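Local coordinates for RxLR effector protein 54 (Phytophthora infestans, PDB 5L7S) that binds the host autophagy protein ATG8CL through a C-terminal ATG8-interacting motif and so stimulates autophagosome formation and autophagy in the plant host, at residues A[18-24]-A[52-56]; A[200-204]-A[233-237]; A[87-91]-A[103-107]; A[125-131]-A[143-147]. All blocks are in the same frame, centred on the assembly; numbering follows the deposited sequence.

Interaction 1 (A[18-24]-A[52-56])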
loop_
_atom_site.group_PDB
_atom_site.type_symbol
_atom_site.label_atom_id
_atom_site.label_comp_id
_atom_site.label_asym_id
_atom_site.label_seq_id
_atom_site.Cartn_x
_atom_site.Cartn_y
_atom_site.Cartn_z
ATOM N N ILE A 18 -4.945 33.976 5.420
ATOM C CA ILE A 18 -3.894 34.013 6.443
ATOM C C ILE A 18 -4.408 34.707 7.705
ATOM O O ILE A 18 -4.321 34.147 8.803
ATOM C CB ILE A 18 -2.608 34.695 5.920
ATOM C CG1 ILE A 18 -1.996 33.873 4.776
ATOM C CG2 ILE A 18 -1.581 34.855 7.042
ATOM C CD1 ILE A 18 -1.108 34.672 3.846
ATOM N N GLN A 19 -4.954 35.913 7.534
ATOM C CA GLN A 19 -5.592 36.661 8.632
ATOM C C GLN A 19 -6.699 35.865 9.322
ATOM O O GLN A 19 -6.833 35.923 10.545
ATOM C CB GLN A 19 -6.159 37.992 8.128
ATOM C CG GLN A 19 -5.096 39.058 7.907
ATOM C CD GLN A 19 -5.544 40.184 6.991
ATOM O OE1 GLN A 19 -6.733 40.339 6.698
ATOM N NE2 GLN A 19 -4.586 40.982 6.534
ATOM N N SER A 20 -7.473 35.121 8.529
ATOM C CA SER A 20 -8.557 34.272 9.040
ATOM C C SER A 20 -8.099 33.059 9.850
ATOM O O SER A 20 -8.890 32.507 10.618
ATOM C CB SER A 20 -9.428 33.780 7.887
ATOM O OG SER A 20 -10.031 34.870 7.221
ATOM N N GLN A 21 -6.845 32.640 9.652
ATOM C CA GLN A 21 -6.256 31.476 10.322
ATOM C C GLN A 21 -7.038 30.188 10.031
ATOM O O GLN A 21 -7.212 29.332 10.908
ATOM C CB GLN A 21 -6.119 31.719 11.829
ATOM C CG GLN A 21 -5.377 32.999 12.182
ATOM C CD GLN A 21 -5.050 33.090 13.660
ATOM O OE1 GLN A 21 -5.850 32.697 14.513
ATOM N NE2 GLN A 21 -3.869 33.611 13.972
ATOM N N ILE A 22 -7.511 30.075 8.790
ATOM C CA ILE A 22 -8.221 28.885 8.323
ATOM C C ILE A 22 -7.216 27.743 8.152
ATOM O O ILE A 22 -6.114 27.955 7.639
ATOM C CB ILE A 22 -9.019 29.157 7.018
ATOM C CG1 ILE A 22 -9.973 27.995 6.721
ATOM C CG2 ILE A 22 -8.107 29.425 5.817
ATOM C CD1 ILE A 22 -10.912 28.259 5.562
ATOM N N HIS A 23 -7.590 26.549 8.611
ATOM C CA HIS A 23 -6.693 25.392 8.576
ATOM C C HIS A 23 -6.672 24.812 7.155
ATOM O O HIS A 23 -7.734 24.683 6.544
ATOM C CB HIS A 23 -7.140 24.334 9.589
ATOM C CG HIS A 23 -6.134 23.248 9.807
ATOM N ND1 HIS A 23 -6.224 22.020 9.191
ATOM C CD2 HIS A 23 -5.013 23.205 10.565
ATOM C CE1 HIS A 23 -5.206 21.265 9.561
ATOM N NE2 HIS A 23 -4.455 21.961 10.395
ATOM N N PRO A 24 -5.477 24.464 6.617
ATOM C CA PRO A 24 -5.434 24.039 5.205
ATOM C C PRO A 24 -6.299 22.817 4.837
ATOM O O PRO A 24 -6.782 22.753 3.708
ATOM C CB PRO A 24 -3.944 23.748 4.965
ATOM C CG PRO A 24 -3.229 24.526 6.012
ATOM C CD PRO A 24 -4.126 24.483 7.210
ATOM N N LEU A 52 -0.814 29.175 0.787
ATOM C CA LEU A 52 -1.323 29.183 2.166
ATOM C C LEU A 52 -0.612 28.160 3.043
ATOM O O LEU A 52 -0.282 28.456 4.191
ATOM C CB LEU A 52 -2.826 28.908 2.227
ATOM C CG LEU A 52 -3.407 28.924 3.657
ATOM C CD1 LEU A 52 -3.471 30.345 4.201
ATOM C CD2 LEU A 52 -4.772 28.270 3.729
ATOM N N VAL A 53 -0.414 26.953 2.520
ATOM C CA VAL A 53 0.263 25.900 3.271
ATOM C C VAL A 53 1.649 26.399 3.669
ATOM O O VAL A 53 1.999 26.364 4.842
ATOM C CB VAL A 53 0.328 24.569 2.476
ATOM C CG1 VAL A 53 1.258 23.558 3.148
ATOM C CG2 VAL A 53 -1.070 23.972 2.319
ATOM N N LYS A 54 2.400 26.903 2.689
ATOM C CA LYS A 54 3.727 27.499 2.912
ATOM C C LYS A 54 3.740 28.490 4.084
ATOM O O LYS A 54 4.528 28.339 5.019
ATOM C CB LYS A 54 4.207 28.195 1.631
ATOM C CG LYS A 54 5.644 28.683 1.652
ATOM C CD LYS A 54 6.018 29.280 0.308
ATOM C CE LYS A 54 7.378 29.959 0.357
ATOM N NZ LYS A 54 7.717 30.616 -0.936
ATOM N N ASP A 55 2.854 29.483 4.031
ATOM C CA ASP A 55 2.752 30.501 5.084
ATOM C C ASP A 55 2.306 29.921 6.430
ATOM O O ASP A 55 2.824 30.316 7.475
ATOM C CB ASP A 55 1.789 31.618 4.667
ATOM C CG ASP A 55 1.716 32.737 5.693
ATOM O OD1 ASP A 55 2.623 33.595 5.709
ATOM O OD2 ASP A 55 0.754 32.747 6.490
ATOM N N PHE A 56 1.343 29.002 6.395
ATOM C CA PHE A 56 0.831 28.345 7.605
ATOM C C PHE A 56 1.924 27.576 8.351
ATOM O O PHE A 56 1.910 27.520 9.574
ATOM C CB PHE A 56 -0.329 27.402 7.253
ATOM C CG PHE A 56 -1.124 26.933 8.443
ATOM C CD1 PHE A 56 -2.198 27.682 8.920
ATOM C CD2 PHE A 56 -0.819 25.728 9.078
ATOM C CE1 PHE A 56 -2.940 27.247 10.014
ATOM C CE2 PHE A 56 -1.559 25.287 10.170
ATOM C CZ PHE A 56 -2.621 26.048 10.639
#

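Interaction 2 (A[200-204]-A[233-237])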
loop_
_atom_site.group_PDB
_atom_site.type_symbol
_atom_site.label_atom_id
_atom_site.label_comp_id
_atom_site.label_asym_id
_atom_site.label_seq_id
_atom_site.Cartn_x
_atom_site.Cartn_y
_atom_site.Cartn_z
ATOM N N ASP A 200 3.033 -16.338 1.304
ATOM C CA ASP A 200 2.434 -17.672 1.140
ATOM C C ASP A 200 1.902 -18.227 2.462
ATOM O O ASP A 200 0.862 -18.877 2.489
ATOM C CB ASP A 200 3.439 -18.661 0.515
ATOM C CG ASP A 200 3.652 -18.437 -0.992
ATOM O OD1 ASP A 200 3.117 -17.455 -1.563
ATOM O OD2 ASP A 200 4.365 -19.259 -1.618
ATOM N N LYS A 201 2.613 -17.951 3.549
ATOM C CA LYS A 201 2.172 -18.335 4.887
ATOM C C LYS A 201 0.884 -17.602 5.268
ATOM O O LYS A 201 -0.053 -18.220 5.765
ATOM C CB LYS A 201 3.280 -18.054 5.907
ATOM C CG LYS A 201 3.064 -18.685 7.268
ATOM C CD LYS A 201 4.389 -19.065 7.921
ATOM C CE LYS A 201 4.920 -20.389 7.387
ATOM N NZ LYS A 201 6.120 -20.863 8.127
ATOM N N LEU A 202 0.838 -16.296 5.018
ATOM C CA LEU A 202 -0.372 -15.503 5.265
ATOM C C LEU A 202 -1.562 -15.951 4.410
ATOM O O LEU A 202 -2.690 -15.980 4.903
ATOM C CB LEU A 202 -0.115 -14.007 5.046
ATOM C CG LEU A 202 0.802 -13.305 6.052
ATOM C CD1 LEU A 202 0.958 -11.837 5.683
ATOM C CD2 LEU A 202 0.290 -13.446 7.478
ATOM N N GLU A 203 -1.317 -16.303 3.147
ATOM C CA GLU A 203 -2.375 -16.863 2.297
ATOM C C GLU A 203 -3.000 -18.100 2.946
ATOM O O GLU A 203 -4.222 -18.218 2.994
ATOM C CB GLU A 203 -1.866 -17.197 0.884
ATOM C CG GLU A 203 -1.538 -15.965 0.044
ATOM C CD GLU A 203 -1.595 -16.181 -1.467
ATOM O OE1 GLU A 203 -1.794 -17.323 -1.941
ATOM O OE2 GLU A 203 -1.437 -15.179 -2.200
ATOM N N ARG A 204 -2.168 -18.996 3.469
ATOM C CA ARG A 204 -2.663 -20.180 4.172
ATOM C C ARG A 204 -3.430 -19.804 5.443
ATOM O O ARG A 204 -4.531 -20.303 5.666
ATOM C CB ARG A 204 -1.520 -21.149 4.493
ATOM C CG ARG A 204 -0.890 -21.774 3.255
ATOM C CD ARG A 204 -0.089 -23.031 3.576
ATOM N NE ARG A 204 1.000 -22.787 4.525
ATOM C CZ ARG A 204 2.168 -22.202 4.238
ATOM N NH1 ARG A 204 2.457 -21.770 3.007
ATOM N NH2 ARG A 204 3.072 -22.053 5.205
ATOM N N ARG A 233 1.922 -25.608 -4.566
ATOM C CA ARG A 233 3.135 -25.181 -3.858
ATOM C C ARG A 233 2.844 -24.175 -2.738
ATOM O O ARG A 233 3.415 -24.288 -1.657
ATOM C CB ARG A 233 4.159 -24.596 -4.846
ATOM C CG ARG A 233 5.618 -24.791 -4.448
ATOM C CD ARG A 233 6.563 -24.598 -5.632
ATOM N NE ARG A 233 6.322 -25.589 -6.694
ATOM C CZ ARG A 233 5.855 -25.349 -7.927
ATOM N NH1 ARG A 233 5.565 -24.118 -8.356
ATOM N NH2 ARG A 233 5.687 -26.373 -8.763
ATOM N N ILE A 234 1.961 -23.204 -2.994
ATOM C CA ILE A 234 1.555 -22.214 -1.976
ATOM C C ILE A 234 0.910 -22.910 -0.783
ATOM O O ILE A 234 1.227 -22.609 0.368
ATOM C CB ILE A 234 0.554 -21.166 -2.531
ATOM C CG1 ILE A 234 1.211 -20.281 -3.601
ATOM C CG2 ILE A 234 0.013 -20.275 -1.411
ATOM C CD1 ILE A 234 0.229 -19.463 -4.425
ATOM N N LEU A 235 0.006 -23.842 -1.075
ATOM C CA LEU A 235 -0.731 -24.578 -0.044
ATOM C C LEU A 235 0.121 -25.627 0.676
ATOM O O LEU A 235 -0.275 -26.115 1.738
ATOM C CB LEU A 235 -1.968 -25.244 -0.656
ATOM C CG LEU A 235 -2.979 -24.279 -1.289
ATOM C CD1 LEU A 235 -3.965 -25.028 -2.172
ATOM C CD2 LEU A 235 -3.694 -23.465 -0.220
ATOM N N ARG A 236 1.273 -25.972 0.092
ATOM C CA ARG A 236 2.233 -26.912 0.672
ATOM C C ARG A 236 1.566 -28.261 0.941
ATOM O O ARG A 236 1.641 -28.815 2.038
ATOM C CB ARG A 236 2.942 -26.304 1.904
ATOM C CG ARG A 236 4.062 -25.342 1.506
ATOM C CD ARG A 236 4.574 -24.462 2.634
ATOM N NE ARG A 236 5.552 -25.125 3.497
ATOM C CZ ARG A 236 6.293 -24.517 4.431
ATOM N NH1 ARG A 236 6.203 -23.204 4.648
ATOM N NH2 ARG A 236 7.145 -25.232 5.161
ATOM N N LEU A 237 0.908 -28.767 -0.103
ATOM C CA LEU A 237 0.184 -30.041 -0.054
ATOM C C LEU A 237 1.105 -31.254 -0.206
ATOM O O LEU A 237 0.693 -32.383 0.071
ATOM C CB LEU A 237 -0.920 -30.069 -1.122
ATOM C CG LEU A 237 -2.058 -29.053 -0.912
ATOM C CD1 LEU A 237 -2.966 -28.965 -2.131
ATOM C CD2 LEU A 237 -2.869 -29.383 0.333
#

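Interaction 3 (A[87-91]-A[103-107])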
loop_
_atom_site.group_PDB
_atom_site.type_symbol
_atom_site.label_atom_id
_atom_site.label_comp_id
_atom_site.label_asym_id
_atom_site.label_seq_id
_atom_site.Cartn_x
_atom_site.Cartn_y
_atom_site.Cartn_z
ATOM N N PHE A 87 5.676 16.609 -6.833
ATOM C CA PHE A 87 6.717 17.127 -5.931
ATOM C C PHE A 87 8.012 17.457 -6.666
ATOM O O PHE A 87 8.721 18.385 -6.275
ATOM C CB PHE A 87 6.992 16.165 -4.770
ATOM C CG PHE A 87 5.763 15.788 -3.984
ATOM C CD1 PHE A 87 4.767 16.726 -3.700
ATOM C CD2 PHE A 87 5.603 14.488 -3.519
ATOM C CE1 PHE A 87 3.639 16.367 -2.980
ATOM C CE2 PHE A 87 4.476 14.125 -2.800
ATOM C CZ PHE A 87 3.493 15.065 -2.530
ATOM N N GLU A 88 8.309 16.711 -7.728
ATOM C CA GLU A 88 9.393 17.072 -8.637
ATOM C C GLU A 88 9.149 18.471 -9.210
ATOM O O GLU A 88 10.018 19.338 -9.116
ATOM C CB GLU A 88 9.519 16.039 -9.764
ATOM C CG GLU A 88 10.651 16.302 -10.747
ATOM C CD GLU A 88 10.986 15.084 -11.586
ATOM O OE1 GLU A 88 10.260 14.827 -12.568
ATOM O OE2 GLU A 88 11.977 14.390 -11.262
ATOM N N THR A 89 7.956 18.687 -9.767
ATOM C CA THR A 89 7.585 19.982 -10.353
ATOM C C THR A 89 7.659 21.134 -9.339
ATOM O O THR A 89 8.120 22.223 -9.688
ATOM C CB THR A 89 6.179 19.946 -11.001
ATOM O OG1 THR A 89 6.134 18.924 -12.002
ATOM C CG2 THR A 89 5.840 21.278 -11.658
ATOM N N LEU A 90 7.224 20.898 -8.099
ATOM C CA LEU A 90 7.298 21.933 -7.056
ATOM C C LEU A 90 8.737 22.282 -6.718
ATOM O O LEU A 90 9.076 23.458 -6.593
ATOM C CB LEU A 90 6.573 21.506 -5.778
ATOM C CG LEU A 90 5.053 21.334 -5.817
ATOM C CD1 LEU A 90 4.533 21.077 -4.409
ATOM C CD2 LEU A 90 4.362 22.540 -6.429
ATOM N N ARG A 91 9.581 21.260 -6.587
ATOM C CA ARG A 91 11.010 21.457 -6.306
ATOM C C ARG A 91 11.722 22.281 -7.396
ATOM O O ARG A 91 12.721 22.939 -7.113
ATOM C CB ARG A 91 11.719 20.110 -6.121
ATOM C CG ARG A 91 12.957 20.186 -5.246
ATOM C CD ARG A 91 13.868 18.993 -5.465
ATOM N NE ARG A 91 15.063 19.070 -4.618
ATOM C CZ ARG A 91 15.362 18.268 -3.591
ATOM N NH1 ARG A 91 14.580 17.250 -3.228
ATOM N NH2 ARG A 91 16.490 18.482 -2.922
ATOM N N MET A 103 9.079 17.515 0.867
ATOM C CA MET A 103 8.274 16.344 0.518
ATOM C C MET A 103 9.157 15.211 0.008
ATOM O O MET A 103 9.122 14.105 0.548
ATOM C CB MET A 103 7.236 16.695 -0.556
ATOM C CG MET A 103 6.112 17.629 -0.118
ATOM S SD MET A 103 5.103 17.080 1.275
ATOM C CE MET A 103 4.760 15.369 0.860
ATOM N N GLU A 104 9.962 15.503 -1.013
ATOM C CA GLU A 104 10.857 14.505 -1.607
ATOM C C GLU A 104 11.780 13.858 -0.580
ATOM O O GLU A 104 12.011 12.650 -0.636
ATOM C CB GLU A 104 11.676 15.106 -2.750
ATOM C CG GLU A 104 10.824 15.516 -3.943
ATOM C CD GLU A 104 11.525 15.382 -5.279
ATOM O OE1 GLU A 104 12.746 15.631 -5.353
ATOM O OE2 GLU A 104 10.837 15.034 -6.263
ATOM N N LYS A 105 12.283 14.658 0.361
ATOM C CA LYS A 105 13.084 14.142 1.475
ATOM C C LYS A 105 12.256 13.220 2.371
ATOM O O LYS A 105 12.704 12.131 2.722
ATOM C CB LYS A 105 13.670 15.283 2.313
ATOM C CG LYS A 105 14.694 14.824 3.341
ATOM C CD LYS A 105 15.175 15.973 4.209
ATOM C CE LYS A 105 15.966 15.470 5.406
ATOM N NZ LYS A 105 16.260 16.567 6.370
ATOM N N SER A 106 11.050 13.658 2.725
ATOM C CA SER A 106 10.135 12.836 3.530
ATOM C C SER A 106 9.706 11.512 2.882
ATOM O O SER A 106 9.289 10.611 3.600
ATOM C CB SER A 106 8.889 13.633 3.938
ATOM O OG SER A 106 9.159 14.433 5.074
ATOM N N LEU A 107 9.806 11.398 1.553
ATOM C CA LEU A 107 9.435 10.173 0.821
ATOM C C LEU A 107 10.603 9.425 0.161
ATOM O O LEU A 107 10.370 8.516 -0.640
ATOM C CB LEU A 107 8.406 10.521 -0.263
ATOM C CG LEU A 107 7.186 11.349 0.146
ATOM C CD1 LEU A 107 6.277 11.536 -1.052
ATOM C CD2 LEU A 107 6.430 10.700 1.292
#

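Interaction 4 (A[125-131]-A[143-147])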
loop_
_atom_site.group_PDB
_atom_site.type_symbol
_atom_site.label_atom_id
_atom_site.label_comp_id
_atom_site.label_asym_id
_atom_site.label_seq_id
_atom_site.Cartn_x
_atom_site.Cartn_y
_atom_site.Cartn_z
ATOM N N VAL A 125 7.579 1.853 13.115
ATOM C CA VAL A 125 7.922 2.463 11.821
ATOM C C VAL A 125 6.684 2.551 10.923
ATOM O O VAL A 125 6.445 3.583 10.295
ATOM C CB VAL A 125 9.048 1.692 11.091
ATOM C CG1 VAL A 125 9.462 2.404 9.804
ATOM C CG2 VAL A 125 10.259 1.532 12.000
ATOM N N TYR A 126 5.896 1.479 10.892
ATOM C CA TYR A 126 4.633 1.450 10.145
ATOM C C TYR A 126 3.720 2.636 10.478
ATOM O O TYR A 126 3.000 3.116 9.604
ATOM C CB TYR A 126 3.879 0.133 10.394
ATOM C CG TYR A 126 2.813 -0.172 9.363
ATOM C CD1 TYR A 126 3.123 -0.888 8.208
ATOM C CD2 TYR A 126 1.496 0.245 9.540
ATOM C CE1 TYR A 126 2.160 -1.174 7.253
ATOM C CE2 TYR A 126 0.523 -0.038 8.587
ATOM C CZ TYR A 126 0.864 -0.748 7.447
ATOM O OH TYR A 126 -0.079 -1.035 6.494
ATOM N N ASN A 127 3.756 3.098 11.729
ATOM C CA ASN A 127 2.938 4.229 12.181
ATOM C C ASN A 127 3.670 5.567 12.285
ATOM O O ASN A 127 3.026 6.615 12.319
ATOM C CB ASN A 127 2.271 3.871 13.500
ATOM C CG ASN A 127 1.394 2.643 13.372
ATOM O OD1 ASN A 127 0.385 2.659 12.671
ATOM N ND2 ASN A 127 1.791 1.562 14.024
ATOM N N THR A 128 5.001 5.537 12.329
ATOM C CA THR A 128 5.800 6.724 12.023
ATOM C C THR A 128 5.491 7.161 10.588
ATOM O O THR A 128 5.247 8.338 10.336
ATOM C CB THR A 128 7.313 6.450 12.157
ATOM O OG1 THR A 128 7.607 6.007 13.487
ATOM C CG2 THR A 128 8.136 7.704 11.846
ATOM N N LEU A 129 5.482 6.194 9.669
ATOM C CA LEU A 129 5.172 6.435 8.253
ATOM C C LEU A 129 3.683 6.640 7.949
ATOM O O LEU A 129 3.330 7.016 6.828
ATOM C CB LEU A 129 5.690 5.274 7.403
ATOM C CG LEU A 129 7.195 5.020 7.434
ATOM C CD1 LEU A 129 7.511 3.725 6.702
ATOM C CD2 LEU A 129 7.957 6.186 6.825
ATOM N N ARG A 130 2.820 6.366 8.931
ATOM C CA ARG A 130 1.372 6.566 8.831
ATOM C C ARG A 130 0.754 5.770 7.680
ATOM O O ARG A 130 -0.121 6.257 6.966
ATOM C CB ARG A 130 1.029 8.058 8.744
ATOM C CG ARG A 130 1.071 8.768 10.083
ATOM C CD ARG A 130 0.851 10.257 9.916
ATOM N NE ARG A 130 -0.394 10.551 9.207
ATOM C CZ ARG A 130 -0.758 11.759 8.781
ATOM N NH1 ARG A 130 0.013 12.824 8.995
ATOM N NH2 ARG A 130 -1.914 11.905 8.139
ATOM N N LEU A 131 1.205 4.528 7.527
ATOM C CA LEU A 131 0.765 3.683 6.418
ATOM C C LEU A 131 -0.681 3.209 6.543
ATOM O O LEU A 131 -1.280 2.840 5.535
ATOM C CB LEU A 131 1.711 2.495 6.228
ATOM C CG LEU A 131 3.071 2.873 5.637
ATOM C CD1 LEU A 131 4.053 1.720 5.759
ATOM C CD2 LEU A 131 2.944 3.314 4.182
ATOM N N MET A 143 6.580 4.581 0.289
ATOM C CA MET A 143 6.844 4.383 1.718
ATOM C C MET A 143 6.533 2.962 2.195
ATOM O O MET A 143 7.224 2.443 3.073
ATOM C CB MET A 143 6.080 5.403 2.569
ATOM C CG MET A 143 6.599 6.824 2.430
ATOM S SD MET A 143 6.087 7.881 3.795
ATOM C CE MET A 143 4.386 8.218 3.346
ATOM N N PHE A 144 5.508 2.337 1.621
ATOM C CA PHE A 144 5.210 0.936 1.915
ATOM C C PHE A 144 6.340 0.037 1.422
ATOM O O PHE A 144 6.823 -0.805 2.174
ATOM C CB PHE A 144 3.888 0.506 1.285
ATOM C CG PHE A 144 3.558 -0.944 1.506
ATOM C CD1 PHE A 144 3.297 -1.420 2.786
ATOM C CD2 PHE A 144 3.518 -1.838 0.438
ATOM C CE1 PHE A 144 2.997 -2.758 2.997
ATOM C CE2 PHE A 144 3.215 -3.176 0.643
ATOM C CZ PHE A 144 2.956 -3.637 1.924
ATOM N N ARG A 145 6.753 0.226 0.167
ATOM C CA ARG A 145 7.902 -0.501 -0.396
ATOM C C ARG A 145 9.167 -0.348 0.457
ATOM O O ARG A 145 9.923 -1.307 0.621
ATOM C CB ARG A 145 8.199 -0.049 -1.831
ATOM C CG ARG A 145 7.215 -0.563 -2.865
ATOM C CD ARG A 145 7.730 -0.306 -4.273
ATOM N NE ARG A 145 7.847 1.126 -4.565
ATOM C CZ ARG A 145 6.865 1.919 -5.016
ATOM N NH1 ARG A 145 7.118 3.207 -5.237
ATOM N NH2 ARG A 145 5.635 1.455 -5.244
ATOM N N GLN A 146 9.381 0.857 0.987
ATOM C CA GLN A 146 10.501 1.136 1.889
ATOM C C GLN A 146 10.376 0.354 3.197
ATOM O O GLN A 146 11.352 -0.217 3.674
ATOM C CB GLN A 146 10.609 2.642 2.189
ATOM C CG GLN A 146 11.019 3.501 0.999
ATOM C CD GLN A 146 10.659 4.971 1.165
ATOM O OE1 GLN A 146 10.570 5.486 2.277
ATOM N NE2 GLN A 146 10.453 5.653 0.048
ATOM N N TRP A 147 9.176 0.328 3.768
ATOM C CA TRP A 147 8.918 -0.425 5.001
ATOM C C TRP A 147 9.146 -1.932 4.830
ATOM O O TRP A 147 9.575 -2.596 5.772
ATOM C CB TRP A 147 7.503 -0.150 5.507
ATOM C CG TRP A 147 7.188 -0.759 6.831
ATOM C CD1 TRP A 147 7.488 -0.255 8.064
ATOM C CD2 TRP A 147 6.492 -1.985 7.056
ATOM N NE1 TRP A 147 7.023 -1.096 9.049
ATOM C CE2 TRP A 147 6.411 -2.170 8.456
ATOM C CE3 TRP A 147 5.925 -2.947 6.211
ATOM C CZ2 TRP A 147 5.780 -3.276 9.028
ATOM C CZ3 TRP A 147 5.304 -4.051 6.780
ATOM C CH2 TRP A 147 5.234 -4.203 8.177
#

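Interaction 1 (A[18-24]-A[52-56])
Segment 52-56, inside helix 44-60, starts with Leu52, whose side chain points at the bend that follows helix 9-20. Its CD1 lies 3.9 Å from Ile18 CG1, and its CD2 lies 4.1 Å from Ile22 CG2, so one leucine bridges the last turn of that helix and the loop beyond it. The loop starts with a Schellman motif at Gln21, whose positive phi turns the chain back toward helix 44-60. Val53 follows, with CG2 3.9 Å from Pro24 CB. One turn after Leu52, Asp55 OD2 comes to 3.2 Å from Ile18 CG2, a tight van der Waals approach and not a polar bond. Phe56 closes the patch: Pro24 CD sits 3.8 Å from the centroid of the Phe56 ring, almost on its normal, a clear CH-pi contact, and His23 CD2 approaches Phe56 CZ to 3.7 Å. With Trp49 NE1 bonded to Pro24 O, this packing of a helix end and its Schellman turn against helix 44-60 is part of the helical bundle assigned as WY-domain 1.

Interaction 2 (A[200-204]-A[233-237])
Asp200 opens this contact with its side chain directed at helix 228-235. Its OD2 comes to 3.9 Å from Ile234 CG1, but the charge is answered by a salt bridge from OD1 to Arg190, so toward Ile234 it offers only packing. Lys201 starts off the other way, yet its long chain bends back until CE is 4.1 Å from Arg236 NH1; the like charges, Lys201 NZ and Arg236 NH1, stand 4.2 Å apart. Glu203 OE1 lies 3.5 Å from Ile234 CG2 in plain packing, while its carboxylate is hydrogen-bonded by His187 and Trp221. Arg204 makes the one hydrogen bond of the contact, from NH1 to the carbonyl Ile234 O at 3.0 Å and 151°. That oxygen belongs to the last turn of its helix, an electronegative end well suited to a guanidinium. Arg204 CD also rests 3.6 Å from Leu235 O, and Arg236 CD covers one face of the Arg204 guanidinium, bringing Arg204 NH2 within 3.4 Å of Arg236 NH1, two donors that do not bond. Helix 196-207 of WY-domain 4 thus meets the end of helix 228-235 in WY-domain 5, with helix 179-189 touching Glu203 and helix 249-266 packing on Leu235.

Interaction 3 (A[87-91]-A[103-107])
WY-domain 2 is a helical bundle, and here two of its consecutive helices, 80-91 and 97-106, joined by a short loop, pack against each other. Phe87 is the centre of the buried part. Met103 lies across its ring: CB is 4.0 Å from the centroid of the Phe87 ring over one face, and SD stands 4.8 Å from the same centroid in a Met-aromatic contact, oblique to the ring. The methyl group completes the grip, Met103 CE reaching Phe87 CZ at 3.6 Å. Leu107, just past the end of helix 97-106, adds CD1 at 3.6 Å from Phe87 CE2, and Tyr71 of helix 67-75 touches all three side chains. Toward the outside the interface turns polar. Glu104 CG packs 4.0 Å from Phe87 CB, and its carboxylate lies along helix 80-91, where OE2 comes within 3.4 Å of Glu88 N without bonding to it. One turn further on, Arg91 NH1 donates to Glu104 OE1 in a salt bridge of 3.2 Å with an angle of 144°.

Interaction 4 (A[125-131]-A[143-147])
Aromatic contact comes first: the edge of Tyr126 is directed at the face of Trp147 in a T-shaped pair, with the Tyr126 ring and the six-membered ring of Trp147 4.9 Å apart between centroids and their planes at 76°. Tyr126 CD1 is 3.5 Å from Trp147 CE2. The rest is apolar packing. Val125 CG1 meets the indole edge at Trp147 CD1, 3.7 Å away, while Leu131 CD1 lies 3.9 Å from Trp147 CB and Leu129 CD1 4.1 Å from that same CB. Leu129 CD2 also reaches Met143 SD at 3.9 Å, and Leu131 CD2 sits 4.1 Å from both Met143 CB and Phe144 CB. Positive phi at Arg130 turns the chain so that Leu129 and Leu131 both point inward. The polar ends find partners beyond the two segments: Trp147 NE1 bonds to Pro122 O and Tyr126 OH to Thr175. This buried cluster round Trp147 is part of the hydrophobic core of the helical bundle of WY-domain 3.

From the N terminus the four contacts follow one another in series; none encloses or crosses another. Interaction 1 closes a loop of 27 intervening residues in WY-domain 1, and interaction 3 a short one of 11 in WY-domain 2. Interaction 4 closes another of 11 in WY-domain 3. Interaction 2 differs, because its 28-residue loop spans the junction of WY-domains 4 and 5. Only interactions 3 and 4 touch: Leu107 O lies 2.9 Å from Gln146 NE2, probably hydrogen-bonded, and Leu107 CD2 packs 3.8 Å from Met143 SD, joining domains 2 and 3. Interactions 1 and 2 lie on opposite sides of the chain's centre, about 52 Å apart between centres.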